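Local coordinates for phenazine biosynthesis protein, PhzF family (Bacillus anthracis, PDB 3EDN) that is of uncertain activity but, as a PhzF-family protein with the diaminopimelate epimerase-like fold, probably acts as an isomerase-type enzyme related to phenazine biosynthesis, at residues Thr3-His8 with Glu294-Ile299; Leu26-Leu31 with Thr48-Ser53; Lys246-Glu251 with Val270-Asp275. One frame throughout, in Å; residues are numbered along the deposited sequence.

How the contacts relate
Contacts 1 and 2 lie about 12 Å apart, between centres, in the half of the chain that holds both termini, and they touch: Leu26 meets Phe7, and Leu31 meets Ile4 and Ile299. Contact 3 is about 42 Å from contact 1, centre to centre, across the middle of the chain. It is nonetheless tied to contact 1 through strand 282-298, which pairs with both 3-11 and 266-273. Contact 2 is buried and rests on a backbone bond and a carboxylate gripping Ser53; contact 1 is partly buried, a regular strand pair with one apolar face and one mixed face rich in polar groups; contact 3 is a surface contact, where a lysine clasps a loop.

Contact 1. Residues Thr3-His8 with Glu294-Ile299; sequences TINVFH and EFEVLI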
loop_
_atom_site.group_PDB
_atom_site.type_symbol
_atom_site.label_atom_id
_atom_site.label_comp_id
_atom_site.label_asym_id
_atom_site.label_seq_id
_atom_site.Cartn_x
_atom_site.Cartn_y
_atom_site.Cartn_z
ATOM N N THR A 3 -5.856 -16.343 -2.363
ATOM C CA THR A 3 -5.831 -16.618 -3.796
ATOM C C THR A 3 -6.197 -15.371 -4.579
ATOM O O THR A 3 -7.280 -14.814 -4.403
ATOM C CB THR A 3 -6.787 -17.757 -4.176
ATOM O OG1 THR A 3 -6.363 -18.970 -3.540
ATOM C CG2 THR A 3 -6.790 -17.960 -5.696
ATOM N N ILE A 4 -5.290 -14.945 -5.456
ATOM C CA ILE A 4 -5.509 -13.739 -6.252
ATOM C C ILE A 4 -5.616 -14.118 -7.720
ATOM O O ILE A 4 -4.735 -14.793 -8.246
ATOM C CB ILE A 4 -4.341 -12.740 -6.096
ATOM C CG1 ILE A 4 -3.969 -12.532 -4.624
ATOM C CG2 ILE A 4 -4.671 -11.414 -6.792
ATOM C CD1 ILE A 4 -5.124 -12.146 -3.745
ATOM N N ASN A 5 -6.684 -13.689 -8.381
ATOM C CA ASN A 5 -6.811 -13.927 -9.815
ATOM C C ASN A 5 -6.091 -12.827 -10.588
ATOM O O ASN A 5 -6.362 -11.636 -10.395
ATOM C CB ASN A 5 -8.278 -13.998 -10.231
ATOM C CG ASN A 5 -8.982 -15.237 -9.697
ATOM O OD1 ASN A 5 -8.411 -16.330 -9.649
ATOM N ND2 ASN A 5 -10.237 -15.073 -9.328
ATOM N N VAL A 6 -5.164 -13.236 -11.446
ATOM C CA VAL A 6 -4.376 -12.301 -12.245
ATOM C C VAL A 6 -4.673 -12.560 -13.710
ATOM O O VAL A 6 -4.721 -13.695 -14.150
ATOM C CB VAL A 6 -2.883 -12.496 -11.970
ATOM C CG1 VAL A 6 -2.034 -11.475 -12.738
ATOM C CG2 VAL A 6 -2.622 -12.357 -10.475
ATOM N N PHE A 7 -4.874 -11.485 -14.469
ATOM C CA PHE A 7 -5.065 -11.607 -15.906
ATOM C C PHE A 7 -3.800 -11.226 -16.652
ATOM O O PHE A 7 -3.001 -10.396 -16.198
ATOM C CB PHE A 7 -6.247 -10.747 -16.365
ATOM C CG PHE A 7 -7.572 -11.285 -15.928
ATOM C CD1 PHE A 7 -8.328 -12.065 -16.780
ATOM C CD2 PHE A 7 -8.048 -11.020 -14.652
ATOM C CE1 PHE A 7 -9.543 -12.576 -16.371
ATOM C CE2 PHE A 7 -9.251 -11.537 -14.239
ATOM C CZ PHE A 7 -10.001 -12.305 -15.107
ATOM N N HIS A 8 -3.605 -11.890 -17.775
ATOM C CA HIS A 8 -2.564 -11.549 -18.724
ATOM C C HIS A 8 -3.273 -11.042 -19.979
ATOM O O HIS A 8 -4.032 -11.796 -20.600
ATOM C CB HIS A 8 -1.770 -12.814 -19.026
ATOM C CG HIS A 8 -0.786 -12.689 -20.144
ATOM N ND1 HIS A 8 -0.033 -13.763 -20.568
ATOM C CD2 HIS A 8 -0.424 -11.639 -20.921
ATOM C CE1 HIS A 8 0.743 -13.386 -21.570
ATOM N NE2 HIS A 8 0.528 -12.104 -21.803
ATOM N N GLU A 294 -5.858 -16.190 -17.693
ATOM C CA GLU A 294 -6.094 -15.833 -16.307
ATOM C C GLU A 294 -5.556 -16.959 -15.449
ATOM O O GLU A 294 -5.632 -18.124 -15.839
ATOM C CB GLU A 294 -7.596 -15.675 -16.053
ATOM C CG GLU A 294 -7.913 -15.298 -14.624
ATOM C CD GLU A 294 -9.366 -15.486 -14.255
ATOM O OE1 GLU A 294 -10.203 -15.802 -15.140
ATOM O OE2 GLU A 294 -9.678 -15.294 -13.057
ATOM N N PHE A 295 -4.981 -16.619 -14.308
ATOM C CA PHE A 295 -4.383 -17.636 -13.428
ATOM C C PHE A 295 -4.357 -17.159 -11.989
ATOM O O PHE A 295 -4.581 -15.978 -11.696
ATOM C CB PHE A 295 -2.978 -17.992 -13.891
ATOM C CG PHE A 295 -2.090 -16.798 -14.055
ATOM C CD1 PHE A 295 -1.346 -16.331 -12.983
ATOM C CD2 PHE A 295 -2.022 -16.123 -15.266
ATOM C CE1 PHE A 295 -0.521 -15.230 -13.106
ATOM C CE2 PHE A 295 -1.199 -15.010 -15.399
ATOM C CZ PHE A 295 -0.451 -14.562 -14.317
ATOM N N GLU A 296 -4.081 -18.090 -11.076
ATOM C CA GLU A 296 -4.119 -17.786 -9.653
ATOM C C GLU A 296 -2.717 -17.640 -9.118
ATOM O O GLU A 296 -1.823 -18.400 -9.495
ATOM C CB GLU A 296 -4.766 -18.935 -8.885
ATOM C CG GLU A 296 -6.222 -19.195 -9.207
ATOM C CD GLU A 296 -6.767 -20.351 -8.389
ATOM O OE1 GLU A 296 -5.958 -21.053 -7.749
ATOM O OE2 GLU A 296 -7.994 -20.548 -8.384
ATOM N N VAL A 297 -2.536 -16.654 -8.241
ATOM C CA VAL A 297 -1.297 -16.476 -7.499
ATOM C C VAL A 297 -1.632 -16.547 -6.015
ATOM O O VAL A 297 -2.619 -15.971 -5.579
ATOM C CB VAL A 297 -0.659 -15.109 -7.830
ATOM C CG1 VAL A 297 0.608 -14.892 -7.031
ATOM C CG2 VAL A 297 -0.363 -15.016 -9.336
ATOM N N LEU A 298 -0.808 -17.256 -5.240
ATOM C CA LEU A 298 -1.039 -17.355 -3.803
ATOM C C LEU A 298 -0.090 -16.443 -3.045
ATOM O O LEU A 298 1.110 -16.421 -3.320
ATOM C CB LEU A 298 -0.857 -18.800 -3.342
ATOM C CG LEU A 298 -1.683 -19.809 -4.145
ATOM C CD1 LEU A 298 -1.174 -21.240 -3.933
ATOM C CD2 LEU A 298 -3.165 -19.699 -3.813
ATOM N N ILE A 299 -0.629 -15.680 -2.097
ATOM C CA ILE A 299 0.193 -14.790 -1.285
ATOM C C ILE A 299 -0.236 -14.757 0.176
ATOM O O ILE A 299 -1.217 -15.392 0.571
ATOM C CB ILE A 299 0.159 -13.351 -1.805
ATOM C CG1 ILE A 299 -1.285 -12.833 -1.801
ATOM C CG2 ILE A 299 0.824 -13.268 -3.186
ATOM C CD1 ILE A 299 -1.406 -11.348 -1.767
ATOM O OXT ILE A 299 0.398 -14.052 0.969
HETATM O O HOH W 1 -6.566 -21.716 -4.514
HETATM O O HOH W 2 -7.826 -17.820 -12.063
#
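Four backbone hydrogen bonds form the first shell, joining Ile4 to Val297 and Val6 to Phe295 in antiparallel hydrogen-bonded pairs. The straightest runs from Val6 N to Phe295 O, 2.8 Å with 176° at the hydrogen, nearly along the C=O axis. On the face carrying Ile4, Val6, Phe295 and Val297 the packing is apolar. Phe295 CG sits in the crowded position between backbone N and carbonyl carbon (chi1 53°), which lays the ring across Val6; Val6 CB stands over one ring face, 3.8 Å from Phe295 CE1. Of the Val6 branches, CG1 also touches Phe295 CZ and CG2 meets Val297 CG2 at 3.7 Å. On the face of Thr3, Asn5, Phe7, Glu294, Glu296 and Leu298, the extended Glu294 side chain runs alongside the Phe7 ring. Its CG stands over the ring face, and its carboxylate stacks on the ring with the planes 21° apart, CD lying 3.4 Å from Phe7 CZ. Glu294 OE2 reaches Asn5 CB at 3.4 Å, while a water donates to Asn5 OD1 and, weakly, to that same OE2. Farther out, Val43 and Ile39 of helix 33-43 touch Val6 and Ile299, and the Ile299 carboxylate forms a salt bridge with Arg38. The two chain ends are thus paired within the fold: hydrogen bonds set the register, one face joins the apolar packing under the helix, and the other keeps its carboxylates at the water side.

Contact 2. Residues Leu26-Leu31 with Thr48-Ser53; sequences LDADGL and TSFVLS
Asp29 makes two of the three hydrogen bonds across this contact, its CG anti to the carbonyl carbon and beside its own backbone N (chi1 -80°). From CB the chain turns toward Leu52 and Ser53, where the two carboxylate oxygens divide the work. OD1 accepts from Ser53 N at 3.0 Å through its syn lone pair, and also lies 3.5 Å from Leu52 CA. OD2 takes the hydroxyl of Ser53, OG at 2.6 Å, which approaches from above the carboxylate plane, 28° out of it. Behind this grip, Asp29 N donates to Asp27 OD1 in an Asx turn that overlaps with a type I turn from Ala28 to Leu31. The strand is held a second time by Ala28 N, which bonds Val51 O at 2.8 Å and 169°. Ala28 CB meets Phe50 CB at 3.6 Å and lies in the plane of the Phe50 ring, at its edge; Leu52 CD2 reaches Ala28 O at 3.4 Å. Met36 of helix 33-43 touches Phe50 and Leu52, and Asp29 O bonds Arg60 of the second subunit. Two donors converging on one buried carboxylate would be expected to stabilise its negative charge, pinning the loop before helix 33-43 to Val51-Ser53 at the subunit interface.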
loop_
_atom_site.group_PDB
_atom_site.type_symbol
_atom_site.label_atom_id
_atom_site.label_comp_id
_atom_site.label_asym_id
_atom_site.label_seq_id
_atom_site.Cartn_x
_atom_site.Cartn_y
_atom_site.Cartn_z
ATOM N N LEU A 26 -7.700 -6.763 -11.474
ATOM C CA LEU A 26 -8.810 -5.887 -11.851
ATOM C C LEU A 26 -9.446 -5.128 -10.687
ATOM O O LEU A 26 -10.051 -4.090 -10.912
ATOM C CB LEU A 26 -9.897 -6.694 -12.568
ATOM C CG LEU A 26 -9.534 -7.313 -13.930
ATOM C CD1 LEU A 26 -10.615 -8.308 -14.341
ATOM C CD2 LEU A 26 -9.387 -6.221 -14.959
ATOM N N ASP A 27 -9.362 -5.671 -9.470
ATOM C CA ASP A 27 -9.782 -4.921 -8.277
ATOM C C ASP A 27 -8.806 -5.236 -7.155
ATOM O O ASP A 27 -8.841 -6.311 -6.561
ATOM C CB ASP A 27 -11.229 -5.230 -7.879
ATOM C CG ASP A 27 -11.658 -4.505 -6.605
ATOM O OD1 ASP A 27 -10.820 -3.861 -5.944
ATOM O OD2 ASP A 27 -12.870 -4.560 -6.277
ATOM N N ALA A 28 -7.899 -4.301 -6.916
ATOM C CA ALA A 28 -6.807 -4.487 -5.967
ATOM C C ALA A 28 -7.070 -3.811 -4.624
ATOM O O ALA A 28 -6.149 -3.652 -3.826
ATOM C CB ALA A 28 -5.491 -3.951 -6.587
ATOM N N ASP A 29 -8.317 -3.412 -4.375
ATOM C CA ASP A 29 -8.614 -2.678 -3.138
ATOM C C ASP A 29 -8.409 -3.518 -1.883
ATOM O O ASP A 29 -8.323 -2.965 -0.790
ATOM C CB ASP A 29 -10.029 -2.065 -3.153
ATOM C CG ASP A 29 -10.106 -0.749 -3.943
ATOM O OD1 ASP A 29 -9.070 -0.063 -4.103
ATOM O OD2 ASP A 29 -11.222 -0.411 -4.423
ATOM N N GLY A 30 -8.293 -4.831 -2.035
ATOM C CA GLY A 30 -8.037 -5.710 -0.884
ATOM C C GLY A 30 -6.582 -5.996 -0.555
ATOM O O GLY A 30 -6.298 -6.854 0.289
ATOM N N LEU A 31 -5.662 -5.274 -1.201
ATOM C CA LEU A 31 -4.229 -5.592 -1.136
ATOM C C LEU A 31 -3.387 -4.450 -0.583
ATOM O O LEU A 31 -3.654 -3.283 -0.839
ATOM C CB LEU A 31 -3.704 -5.899 -2.543
ATOM C CG LEU A 31 -4.367 -7.107 -3.198
ATOM C CD1 LEU A 31 -4.028 -7.178 -4.659
ATOM C CD2 LEU A 31 -3.932 -8.378 -2.470
ATOM N N THR A 48 2.983 -5.667 -13.870
ATOM C CA THR A 48 1.620 -6.008 -13.420
ATOM C C THR A 48 1.001 -4.748 -12.822
ATOM O O THR A 48 1.639 -4.075 -12.000
ATOM C CB THR A 48 1.635 -7.145 -12.380
ATOM O OG1 THR A 48 2.148 -8.324 -12.994
ATOM C CG2 THR A 48 0.231 -7.453 -11.874
ATOM N N SER A 49 -0.209 -4.416 -13.286
ATOM C CA SER A 49 -0.979 -3.259 -12.799
ATOM C C SER A 49 -2.107 -3.661 -11.849
ATOM O O SER A 49 -2.676 -4.760 -11.927
ATOM C CB SER A 49 -1.633 -2.453 -13.939
ATOM O OG SER A 49 -0.731 -2.092 -14.972
ATOM N N PHE A 50 -2.448 -2.718 -10.982
ATOM C CA PHE A 50 -3.420 -2.925 -9.927
ATOM C C PHE A 50 -4.442 -1.801 -9.960
ATOM O O PHE A 50 -4.075 -0.628 -9.879
ATOM C CB PHE A 50 -2.675 -2.931 -8.599
ATOM C CG PHE A 50 -1.697 -4.065 -8.494
ATOM C CD1 PHE A 50 -2.088 -5.264 -7.916
ATOM C CD2 PHE A 50 -0.413 -3.949 -9.000
ATOM C CE1 PHE A 50 -1.215 -6.332 -7.835
ATOM C CE2 PHE A 50 0.469 -5.024 -8.937
ATOM C CZ PHE A 50 0.070 -6.208 -8.347
ATOM N N VAL A 51 -5.716 -2.165 -10.121
ATOM C CA VAL A 51 -6.788 -1.176 -10.255
ATOM C C VAL A 51 -7.392 -0.869 -8.890
ATOM O O VAL A 51 -7.777 -1.796 -8.174
ATOM C CB VAL A 51 -7.880 -1.687 -11.207
ATOM C CG1 VAL A 51 -9.022 -0.678 -11.356
ATOM C CG2 VAL A 51 -7.271 -2.018 -12.582
ATOM N N LEU A 52 -7.441 0.409 -8.541
ATOM C CA LEU A 52 -7.721 0.867 -7.172
ATOM C C LEU A 52 -8.752 1.991 -7.154
ATOM O O LEU A 52 -9.045 2.606 -8.184
ATOM C CB LEU A 52 -6.428 1.380 -6.536
ATOM C CG LEU A 52 -5.357 0.294 -6.430
ATOM C CD1 LEU A 52 -3.939 0.837 -6.353
ATOM C CD2 LEU A 52 -5.647 -0.541 -5.201
ATOM N N SER A 53 -9.307 2.246 -5.974
ATOM C CA SER A 53 -10.247 3.357 -5.809
ATOM C C SER A 53 -9.479 4.675 -5.735
ATOM O O SER A 53 -8.329 4.707 -5.316
ATOM C CB SER A 53 -11.093 3.175 -4.535
ATOM O OG SER A 53 -11.996 2.082 -4.658
HETATM O O HOH W 3 -10.749 -1.118 -7.548
#

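Contact 3. Residues Lys246-Glu251 with Val270-Asp275; sequences KDFDHE and VYVTKD. With SO4 (sulfate ion), chain I.
This is a surface contact of a loop with a strand end, at the point where the chain leaving helix 230-244 enters strand 251-258 and begins its antiparallel pairing with strand 266-273. Glu251 and Thr273 form a non-hydrogen-bonded pair with CA atoms 4.4 Å apart. Next to this pair, Lys274 N donates to His250 O at 2.8 Å, from 28° above the carbonyl plane. The same carbonyl oxygen lies 3.3 Å from Thr273 CA in a CA-H...O contact. Lys274 then reaches back along the loop. Its CG takes the crowded position (chi1 59°) and the chain runs extended, bringing CE over the centre of the Phe248 ring, 3.7 Å from the centroid. NZ follows over that face in a cation-pi contact, 4.2 Å from the centroid and 13° off the normal, while donating to Phe248 O at 2.8 Å in the carbonyl plane. Phe248 CG, also in the crowded position, turns the ring so that CZ touches Val272 CG1. Ala241 of helix 230-244 packs against both Phe248 and Val272, placing the aromatic ring between helix and strand. On the loop, Asp249 N donates to O4 of a sulfate, probably from the crystallisation liquor, at 2.8 Å. A single ammonium group thus serves ring and carbonyl together, so that its charge is probably eased by the Phe248 face and oxygen while the loop is fastened to the strand end.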
loop_
_atom_site.group_PDB
_atom_site.type_symbol
_atom_site.label_atom_id
_atom_site.label_comp_id
_atom_site.label_asym_id
_atom_site.label_seq_id
_atom_site.Cartn_x
_atom_site.Cartn_y
_atom_site.Cartn_z
ATOM N N LYS A 246 6.841 16.054 -43.267
ATOM C CA LYS A 246 6.665 17.271 -42.471
ATOM C C LYS A 246 5.453 18.095 -42.858
ATOM O O LYS A 246 5.033 18.978 -42.104
ATOM C CB LYS A 246 7.878 18.179 -42.614
ATOM C CG LYS A 246 9.177 17.585 -42.170
ATOM C CD LYS A 246 10.221 18.653 -42.292
ATOM C CE LYS A 246 11.497 18.122 -42.872
ATOM N NZ LYS A 246 12.417 19.271 -43.068
ATOM N N ASP A 247 4.912 17.829 -44.042
ATOM C CA ASP A 247 3.870 18.678 -44.594
ATOM C C ASP A 247 2.495 18.198 -44.188
ATOM O O ASP A 247 1.865 17.400 -44.887
ATOM C CB ASP A 247 3.967 18.751 -46.115
ATOM C CG ASP A 247 3.032 19.788 -46.703
ATOM O OD1 ASP A 247 2.443 20.570 -45.923
ATOM O OD2 ASP A 247 2.886 19.818 -47.942
ATOM N N PHE A 248 2.026 18.695 -43.055
ATOM C CA PHE A 248 0.685 18.403 -42.619
ATOM C C PHE A 248 0.083 19.614 -41.939
ATOM O O PHE A 248 0.793 20.495 -41.432
ATOM C CB PHE A 248 0.649 17.157 -41.716
ATOM C CG PHE A 248 1.215 17.366 -40.338
ATOM C CD1 PHE A 248 0.375 17.513 -39.256
ATOM C CD2 PHE A 248 2.591 17.364 -40.121
ATOM C CE1 PHE A 248 0.882 17.679 -37.979
ATOM C CE2 PHE A 248 3.106 17.534 -38.854
ATOM C CZ PHE A 248 2.256 17.689 -37.779
ATOM N N ASP A 249 -1.236 19.679 -41.973
ATOM C CA ASP A 249 -1.940 20.722 -41.279
ATOM C C ASP A 249 -2.630 20.139 -40.059
ATOM O O ASP A 249 -3.396 19.158 -40.161
ATOM C CB ASP A 249 -2.946 21.402 -42.210
ATOM C CG ASP A 249 -2.286 21.975 -43.453
ATOM O OD1 ASP A 249 -1.199 22.582 -43.330
ATOM O OD2 ASP A 249 -2.854 21.818 -44.554
ATOM N N HIS A 250 -2.294 20.728 -38.913
ATOM C CA HIS A 250 -2.970 20.504 -37.641
ATOM C C HIS A 250 -2.721 19.125 -37.017
ATOM O O HIS A 250 -2.293 19.030 -35.873
ATOM C CB HIS A 250 -4.475 20.809 -37.772
ATOM C CG HIS A 250 -5.275 20.478 -36.549
ATOM N ND1 HIS A 250 -6.528 19.909 -36.616
ATOM C CD2 HIS A 250 -5.001 20.632 -35.230
ATOM C CE1 HIS A 250 -6.993 19.727 -35.391
ATOM N NE2 HIS A 250 -6.086 20.156 -34.533
ATOM N N GLU A 251 -2.976 18.066 -37.769
ATOM C CA GLU A 251 -3.013 16.737 -37.162
ATOM C C GLU A 251 -2.660 15.692 -38.194
ATOM O O GLU A 251 -3.094 15.750 -39.339
ATOM C CB GLU A 251 -4.424 16.447 -36.607
ATOM C CG GLU A 251 -5.557 16.629 -37.653
ATOM C CD GLU A 251 -6.972 16.490 -37.096
ATOM O OE1 GLU A 251 -7.157 16.464 -35.862
ATOM O OE2 GLU A 251 -7.914 16.415 -37.919
ATOM N N VAL A 270 0.166 6.469 -33.515
ATOM C CA VAL A 270 0.741 7.708 -32.994
ATOM C C VAL A 270 0.066 8.906 -33.627
ATOM O O VAL A 270 -0.009 8.980 -34.856
ATOM C CB VAL A 270 2.267 7.776 -33.193
ATOM C CG1 VAL A 270 2.841 9.010 -32.460
ATOM C CG2 VAL A 270 2.925 6.469 -32.712
ATOM N N TYR A 271 -0.433 9.808 -32.788
ATOM C CA TYR A 271 -1.090 11.031 -33.258
ATOM C C TYR A 271 -0.178 12.217 -32.998
ATOM O O TYR A 271 0.317 12.408 -31.875
ATOM C CB TYR A 271 -2.411 11.254 -32.518
ATOM C CG TYR A 271 -3.328 10.061 -32.541
ATOM C CD1 TYR A 271 -4.394 10.006 -33.417
ATOM C CD2 TYR A 271 -3.104 8.973 -31.693
ATOM C CE1 TYR A 271 -5.238 8.891 -33.449
ATOM C CE2 TYR A 271 -3.924 7.880 -31.719
ATOM C CZ TYR A 271 -4.988 7.842 -32.586
ATOM O OH TYR A 271 -5.810 6.729 -32.596
ATOM N N VAL A 272 0.069 13.004 -34.045
ATOM C CA VAL A 272 0.963 14.150 -33.939
ATOM C C VAL A 272 0.141 15.390 -34.238
ATOM O O VAL A 272 -0.482 15.474 -35.298
ATOM C CB VAL A 272 2.109 14.061 -34.943
ATOM C CG1 VAL A 272 3.100 15.201 -34.705
ATOM C CG2 VAL A 272 2.816 12.718 -34.820
ATOM N N THR A 273 0.096 16.311 -33.281
ATOM C CA THR A 273 -0.754 17.501 -33.415
ATOM C C THR A 273 0.082 18.759 -33.283
ATOM O O THR A 273 1.006 18.830 -32.466
ATOM C CB THR A 273 -1.855 17.505 -32.346
ATOM O OG1 THR A 273 -2.689 16.353 -32.536
ATOM C CG2 THR A 273 -2.710 18.770 -32.437
ATOM N N LYS A 274 -0.211 19.762 -34.099
ATOM C CA LYS A 274 0.383 21.057 -33.835
ATOM C C LYS A 274 -0.697 22.111 -33.693
ATOM O O LYS A 274 -1.728 22.074 -34.369
ATOM C CB LYS A 274 1.433 21.450 -34.866
ATOM C CG LYS A 274 0.941 21.525 -36.278
ATOM C CD LYS A 274 2.126 21.625 -37.251
ATOM C CE LYS A 274 1.705 21.217 -38.651
ATOM N NZ LYS A 274 2.738 21.538 -39.677
ATOM N N ASP A 275 -0.460 23.013 -32.758
ATOM C CA ASP A 275 -1.367 24.107 -32.516
ATOM C C ASP A 275 -0.550 25.371 -32.635
ATOM O O ASP A 275 0.620 25.385 -32.260
ATOM C CB ASP A 275 -1.965 23.989 -31.115
ATOM C CG ASP A 275 -2.995 25.065 -30.829
ATOM O OD1 ASP A 275 -4.203 24.751 -30.924
ATOM O OD2 ASP A 275 -2.612 26.223 -30.513
HETATM S S SO4 I . -3.060 18.018 -44.485
HETATM O O1 SO4 I . -4.454 17.753 -44.825
HETATM O O2 SO4 I . -2.190 17.221 -45.345
HETATM O O3 SO4 I . -2.767 19.437 -44.681
HETATM O O4 SO4 I . -2.826 17.677 -43.087
#